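Flagellar hook-associated protein 2 (PDB 6IWY) caps the tip of the growing flagellar filament, promoting polymerization of flagellin monomers there and preventing their leakage from the distal end. Local coordinates at residues V85-S88 against I89-A92; K201-A205 against N206-S210; A293-Q296 against A297-K301. One frame throughout, in Å; residues are numbered along the deposited sequence.

Contact 1: V85-S88 against I89-A92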
loop_
_atom_site.group_PDB
_atom_site.type_symbol
_atom_site.label_atom_id
_atom_site.label_comp_id
_atom_site.label_asym_id
_atom_site.label_seq_id
_atom_site.Cartn_x
_atom_site.Cartn_y
_atom_site.Cartn_z
ATOM N N VAL A 85 -8.845 -5.240 -15.380
ATOM C CA VAL A 85 -8.069 -4.861 -14.192
ATOM C C VAL A 85 -7.410 -6.074 -13.538
ATOM O O VAL A 85 -6.301 -5.991 -13.048
ATOM C CB VAL A 85 -8.911 -4.171 -13.123
ATOM C CG1 VAL A 85 -8.057 -3.962 -11.876
ATOM C CG2 VAL A 85 -9.442 -2.855 -13.622
ATOM N N ALA A 86 -8.099 -7.200 -13.541
ATOM C CA ALA A 86 -7.559 -8.412 -12.955
ATOM C C ALA A 86 -6.247 -8.755 -13.631
ATOM O O ALA A 86 -5.253 -9.045 -12.977
ATOM C CB ALA A 86 -8.531 -9.544 -13.107
ATOM N N GLN A 87 -6.254 -8.723 -14.959
ATOM C CA GLN A 87 -5.089 -9.114 -15.732
ATOM C C GLN A 87 -3.950 -8.097 -15.602
ATOM O O GLN A 87 -2.709 -8.430 -15.649
ATOM C CB GLN A 87 -5.428 -9.184 -17.216
ATOM C CG GLN A 87 -4.228 -9.652 -18.086
ATOM C CD GLN A 87 -3.875 -11.125 -17.845
ATOM O OE1 GLN A 87 -4.761 -11.972 -17.813
ATOM N NE2 GLN A 87 -2.586 -11.425 -17.656
ATOM N N SER A 88 -4.364 -6.834 -15.487
ATOM C CA SER A 88 -3.393 -5.786 -15.461
ATOM C C SER A 88 -2.633 -5.858 -14.126
ATOM O O SER A 88 -1.462 -5.526 -14.108
ATOM C CB SER A 88 -4.038 -4.427 -15.754
ATOM O OG SER A 88 -4.494 -3.787 -14.589
ATOM N N ILE A 89 -3.279 -6.330 -13.040
ATOM C CA ILE A 89 -2.581 -6.551 -11.757
ATOM C C ILE A 89 -1.514 -7.611 -11.926
ATOM O O ILE A 89 -0.356 -7.416 -11.549
ATOM C CB ILE A 89 -3.522 -6.974 -10.617
ATOM C CG1 ILE A 89 -4.345 -5.787 -10.158
ATOM C CG2 ILE A 89 -2.720 -7.545 -9.448
ATOM C CD1 ILE A 89 -5.424 -6.146 -9.217
ATOM N N THR A 90 -1.914 -8.726 -12.517
ATOM C CA THR A 90 -0.991 -9.797 -12.879
ATOM C C THR A 90 0.188 -9.340 -13.774
ATOM O O THR A 90 1.361 -9.731 -13.554
ATOM C CB THR A 90 -1.748 -10.873 -13.648
ATOM O OG1 THR A 90 -2.893 -11.293 -12.873
ATOM C CG2 THR A 90 -0.835 -12.044 -13.972
ATOM N N ASP A 91 -0.121 -8.519 -14.777
ATOM C CA ASP A 91 0.911 -8.012 -15.705
ATOM C C ASP A 91 1.843 -6.962 -15.058
ATOM O O ASP A 91 3.035 -6.954 -15.310
ATOM C CB ASP A 91 0.266 -7.415 -16.973
ATOM C CG ASP A 91 -0.321 -8.492 -17.947
ATOM O OD1 ASP A 91 -0.146 -9.750 -17.796
ATOM O OD2 ASP A 91 -0.951 -8.051 -18.931
ATOM N N ALA A 92 1.302 -6.062 -14.242
ATOM C CA ALA A 92 2.152 -5.121 -13.516
ATOM C C ALA A 92 3.223 -5.834 -12.674
ATOM O O ALA A 92 4.364 -5.389 -12.626
ATOM C CB ALA A 92 1.324 -4.198 -12.619
#

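Contact 2: K201-A205 against N206-S210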
loop_
_atom_site.group_PDB
_atom_site.type_symbol
_atom_site.label_atom_id
_atom_site.label_comp_id
_atom_site.label_asym_id
_atom_site.label_seq_id
_atom_site.Cartn_x
_atom_site.Cartn_y
_atom_site.Cartn_z
ATOM N N LYS A 201 -9.655 7.612 16.031
ATOM C CA LYS A 201 -10.368 6.507 16.683
ATOM C C LYS A 201 -10.999 5.544 15.688
ATOM O O LYS A 201 -10.803 4.333 15.789
ATOM C CB LYS A 201 -11.447 7.039 17.647
ATOM N N ASN A 202 -11.746 6.072 14.724
ATOM C CA ASN A 202 -12.513 5.218 13.820
ATOM C C ASN A 202 -11.698 4.718 12.651
ATOM O O ASN A 202 -12.029 3.687 12.045
ATOM C CB ASN A 202 -13.768 5.930 13.333
ATOM C CG ASN A 202 -14.734 6.201 14.453
ATOM O OD1 ASN A 202 -15.367 5.276 14.977
ATOM N ND2 ASN A 202 -14.848 7.472 14.849
ATOM N N LEU A 203 -10.636 5.434 12.317
ATOM C CA LEU A 203 -9.708 4.920 11.290
ATOM C C LEU A 203 -8.956 3.689 11.775
ATOM O O LEU A 203 -8.665 2.794 10.994
ATOM C CB LEU A 203 -8.736 5.999 10.810
ATOM C CG LEU A 203 -9.476 7.016 9.931
ATOM C CD1 LEU A 203 -8.509 8.143 9.644
ATOM C CD2 LEU A 203 -10.045 6.410 8.640
ATOM N N ILE A 204 -8.677 3.624 13.070
ATOM C CA ILE A 204 -8.089 2.399 13.616
ATOM C C ILE A 204 -9.134 1.291 13.817
ATOM O O ILE A 204 -8.883 0.128 13.504
ATOM C CB ILE A 204 -7.209 2.646 14.852
ATOM C CG1 ILE A 204 -6.220 1.493 15.015
ATOM C CG2 ILE A 204 -8.011 2.819 16.081
ATOM C CD1 ILE A 204 -4.822 1.992 15.188
ATOM N N ALA A 205 -10.329 1.657 14.254
ATOM C CA ALA A 205 -11.386 0.662 14.397
ATOM C C ALA A 205 -11.787 0.000 13.043
ATOM O O ALA A 205 -11.910 -1.219 12.966
ATOM C CB ALA A 205 -12.567 1.269 15.071
ATOM N N ASN A 206 -11.967 0.779 11.975
ATOM C CA ASN A 206 -12.433 0.204 10.700
ATOM C C ASN A 206 -11.320 -0.439 9.867
ATOM O O ASN A 206 -11.565 -0.915 8.771
ATOM C CB ASN A 206 -13.149 1.259 9.849
ATOM C CG ASN A 206 -12.198 2.336 9.293
ATOM O OD1 ASN A 206 -10.980 2.320 9.542
ATOM N ND2 ASN A 206 -12.766 3.293 8.552
ATOM N N GLY A 207 -10.090 -0.404 10.370
ATOM C CA GLY A 207 -8.963 -1.032 9.702
ATOM C C GLY A 207 -8.230 -0.212 8.651
ATOM O O GLY A 207 -7.340 -0.739 8.000
ATOM N N ASP A 208 -8.600 1.050 8.456
ATOM C CA ASP A 208 -7.919 1.874 7.472
ATOM C C ASP A 208 -6.476 2.127 7.948
ATOM O O ASP A 208 -5.503 2.017 7.187
ATOM C CB ASP A 208 -8.689 3.176 7.221
ATOM C CG ASP A 208 -9.901 2.987 6.293
ATOM O OD1 ASP A 208 -9.907 2.063 5.438
ATOM O OD2 ASP A 208 -10.876 3.766 6.401
ATOM N N ILE A 209 -6.321 2.438 9.217
ATOM C CA ILE A 209 -4.980 2.603 9.749
ATOM C C ILE A 209 -4.644 1.430 10.630
ATOM O O ILE A 209 -5.392 1.103 11.558
ATOM C CB ILE A 209 -4.795 3.896 10.552
ATOM C CG1 ILE A 209 -4.983 5.099 9.645
ATOM C CG2 ILE A 209 -3.405 3.972 11.054
ATOM C CD1 ILE A 209 -4.741 6.451 10.370
ATOM N N SER A 210 -3.510 0.810 10.351
ATOM C CA SER A 210 -3.001 -0.210 11.231
ATOM C C SER A 210 -1.494 -0.118 11.350
ATOM O O SER A 210 -0.814 0.467 10.501
ATOM C CB SER A 210 -3.405 -1.588 10.717
ATOM O OG SER A 210 -2.973 -1.729 9.389
#

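Contact 3: A293-Q296 against A297-K301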
loop_
_atom_site.group_PDB
_atom_site.type_symbol
_atom_site.label_atom_id
_atom_site.label_comp_id
_atom_site.label_asym_id
_atom_site.label_seq_id
_atom_site.Cartn_x
_atom_site.Cartn_y
_atom_site.Cartn_z
ATOM N N ALA A 293 7.052 26.947 -20.548
ATOM C CA ALA A 293 6.000 27.946 -20.701
ATOM C C ALA A 293 4.677 27.418 -20.127
ATOM O O ALA A 293 3.988 28.111 -19.382
ATOM C CB ALA A 293 5.850 28.353 -22.175
ATOM N N ILE A 294 4.355 26.177 -20.469
ATOM C CA ILE A 294 3.111 25.535 -20.055
ATOM C C ILE A 294 3.132 25.345 -18.541
ATOM O O ILE A 294 2.104 25.463 -17.884
ATOM C CB ILE A 294 2.882 24.173 -20.795
ATOM C CG1 ILE A 294 2.567 24.436 -22.279
ATOM C CG2 ILE A 294 1.737 23.390 -20.175
ATOM C CD1 ILE A 294 2.756 23.214 -23.255
ATOM N N ILE A 295 4.304 25.068 -17.982
ATOM C CA ILE A 295 4.398 24.850 -16.563
ATOM C C ILE A 295 3.976 26.138 -15.834
ATOM O O ILE A 295 3.102 26.111 -14.943
ATOM C CB ILE A 295 5.791 24.354 -16.177
ATOM C CG1 ILE A 295 5.903 22.853 -16.510
ATOM C CG2 ILE A 295 6.082 24.615 -14.654
ATOM C CD1 ILE A 295 7.351 22.259 -16.352
ATOM N N GLN A 296 4.561 27.261 -16.248
ATOM C CA GLN A 296 4.290 28.560 -15.608
ATOM C C GLN A 296 2.806 28.893 -15.772
ATOM O O GLN A 296 2.184 29.501 -14.896
ATOM C CB GLN A 296 5.132 29.707 -16.217
ATOM C CG GLN A 296 6.659 29.570 -16.180
ATOM C CD GLN A 296 7.397 30.863 -16.619
ATOM O OE1 GLN A 296 6.808 31.801 -17.192
ATOM N NE2 GLN A 296 8.697 30.912 -16.336
ATOM N N ALA A 297 2.249 28.500 -16.910
ATOM C CA ALA A 297 0.841 28.743 -17.185
ATOM C C ALA A 297 0.022 27.976 -16.166
ATOM O O ALA A 297 -0.905 28.508 -15.571
ATOM C CB ALA A 297 0.482 28.308 -18.618
ATOM N N ILE A 298 0.401 26.728 -15.934
ATOM C CA ILE A 298 -0.392 25.858 -15.073
ATOM C C ILE A 298 -0.307 26.295 -13.617
ATOM O O ILE A 298 -1.290 26.218 -12.900
ATOM C CB ILE A 298 -0.002 24.379 -15.233
ATOM C CG1 ILE A 298 -0.410 23.888 -16.633
ATOM C CG2 ILE A 298 -0.679 23.537 -14.159
ATOM C CD1 ILE A 298 -0.040 22.461 -16.960
ATOM N N ASN A 299 0.851 26.780 -13.184
ATOM C CA ASN A 299 1.026 27.073 -11.781
ATOM C C ASN A 299 0.238 28.307 -11.364
ATOM O O ASN A 299 -0.042 28.479 -10.195
ATOM C CB ASN A 299 2.504 27.248 -11.433
ATOM C CG ASN A 299 3.243 25.931 -11.356
ATOM O OD1 ASN A 299 2.652 24.897 -11.060
ATOM N ND2 ASN A 299 4.547 25.963 -11.608
ATOM N N ALA A 300 -0.128 29.141 -12.333
ATOM C CA ALA A 300 -0.912 30.339 -12.086
ATOM C C ALA A 300 -2.397 30.046 -11.906
ATOM O O ALA A 300 -3.188 30.965 -11.848
ATOM C CB ALA A 300 -0.721 31.318 -13.228
ATOM N N LYS A 301 -2.775 28.779 -11.802
ATOM C CA LYS A 301 -4.172 28.389 -11.668
ATOM C C LYS A 301 -4.410 27.767 -10.283
ATOM O O LYS A 301 -3.605 26.976 -9.806
ATOM C CB LYS A 301 -4.529 27.396 -12.773
ATOM C CG LYS A 301 -3.962 27.762 -14.191
ATOM C CD LYS A 301 -5.006 28.415 -15.123
ATOM C CE LYS A 301 -4.464 29.584 -15.940
ATOM N NZ LYS A 301 -5.564 30.222 -16.734
#

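Contact 1: V85-S88 against I89-A92
Gln87 folds along the exposed face of helix 82-92 so that its amide overlaps the carboxylate of Asp91, one turn on. Its CG stands anti to the backbone N (chi1 -178°) and the chain bends at chi2, which turns the amide toward the C-terminal end of the helix. Gln87 NE2 donates to Asp91 OD1 at 3.0 Å. The acceptor lies in the amide plane, but the nitrogen meets OD1 from above the carboxylate plane, the two flat groups being turned 52° apart. Gln87 CG also rests 3.7 Å from Asp91 OD2, and the backbone joins the same pair through Asp91 N and Gln87 O at 2.7 Å.

Nearer the start of the helix, Val85 O takes two donors from the same face of its carbonyl plane: Ile89 N at 3.0 Å and Ser88 OG at 3.2 Å. The hydroxyl of Thr90 gives its proton to Ala86 O, 3.3 Å from OG1, and accepts from Gly99 N on strand 97-103. The apolar contact is slighter, Val85 CG1 approaching Ile89 CD1 at 4.3 Å; on strand 110-116 these residues touch Leu112 and Val114 respectively.

Hydrocarbon and the Thr90 hydroxyl thus both join the helix to strands, while the exposed Gln87-Asp91 pair sets a neutral amide against an acid, which probably eases some of the carboxylate's charge without a salt bridge.

Contact 2: K201-A205 against N206-S210
Asn206 turns back over the C-terminal end of the short helix 201-205, and its CB lies 3.5 Å from Asn202 O, the carbonyl that also accepts from Asn206 N at 2.9 Å. With CG placed between the backbone N and the carbonyl carbon (chi1 70°), the amide is directed over the end of the helix. At the tip the two branches part. Asn206 OD1 takes its hydrogen from Asp208 N at 2.9 Å. That bond is fairly straight at nitrogen (164°), although the donor stands above the amide carbonyl plane. Asn206 ND2 reaches Asp208 OD2 in a weak, bent bond and has Leu203 CD2 as an apolar neighbour.

Leu203 supplies the other half of the contact. Its O accepts from Ile209 N at 3.0 Å in an almost linear bond, with the donor again above the carbonyl plane. Leu203 CB packs 4.0 Å from Ile209 CG1, and Leu203 CD2 lies 3.6 Å from Asp208 OD2. Beyond these pairs, Ile204 and Ile209 both rest on Leu194 of helix 179-196.

Gly207 is the first residue to leave helical angles, with a positive phi of 87°; at its backbone angles a CB would be jammed against the preceding carbonyl O, which calls for glycine. The Asn206 OD1 to Asp208 N bond defines an Asx turn, and from it the chain runs into strand 209-214, an outer strand, within this chain, of a three-stranded antiparallel sheet.

Contact 3: A293-Q296 against A297-K301
Ile294 holds CG2 anti to its backbone N, while Ile298 sets CG1 anti to the carbonyl carbon (chi1 -68°); these choices bring Ile294 CG2 to 3.8 Å from Ile298 CD1. The two branched chains meet at an angle, the methyl of the first touching the far end of the second. One residue along, Ile295 and Asn299 run side by side in the same direction, with Ile295 CG2 lying 3.7 Å from Asn299 ND2. The hydrocarbon therefore flanks the amide, whose OD1 accepts from Ala306 N of strand 304-308; ND2 too is hydrogen-bonded outside the two segments.

The backbone bonds of Ile298 and Asn299 are helical. Ile298 N reaches Ile294 O at 2.9 Å, and Asn299 N reaches Ile295 O at 2.9 Å, nearly in line with that carbonyl. The next bond, from Ala300 N to Gln296 O, is weak at 3.5 Å, while Lys301 N bonds to Ile298 O at 3.2 Å.

Helix 292-299, in the Flagellin hook IN motif, lies at the surface with Ile298 turned to Leu304 and Ala306 of strand 304-308. Ile295 touches Lys308 of that strand, and Ile294 meets Ile259 and Leu339 from loops.

From the N terminus of this fragment of the longer FliD protein, whose capping function belongs to the whole, the three contacts come in series, none enclosing or crossing another, each closing only a turn of continuous chain. Contact 1 falls within helix 82-92, packed on strands 70-76 and 110-116. Contact 2 touches helix 179-196 and joins a short helix to strand 209-214 and its sheet. Contact 3 lies on helix 292-299 and the residues after it, against strand 304-308. They do not touch: nearest atoms are about 17 Å apart for contacts 1 and 2, which lie on opposite sides of the chain's centre, and about 27 and 28 Å from contact 3 to each.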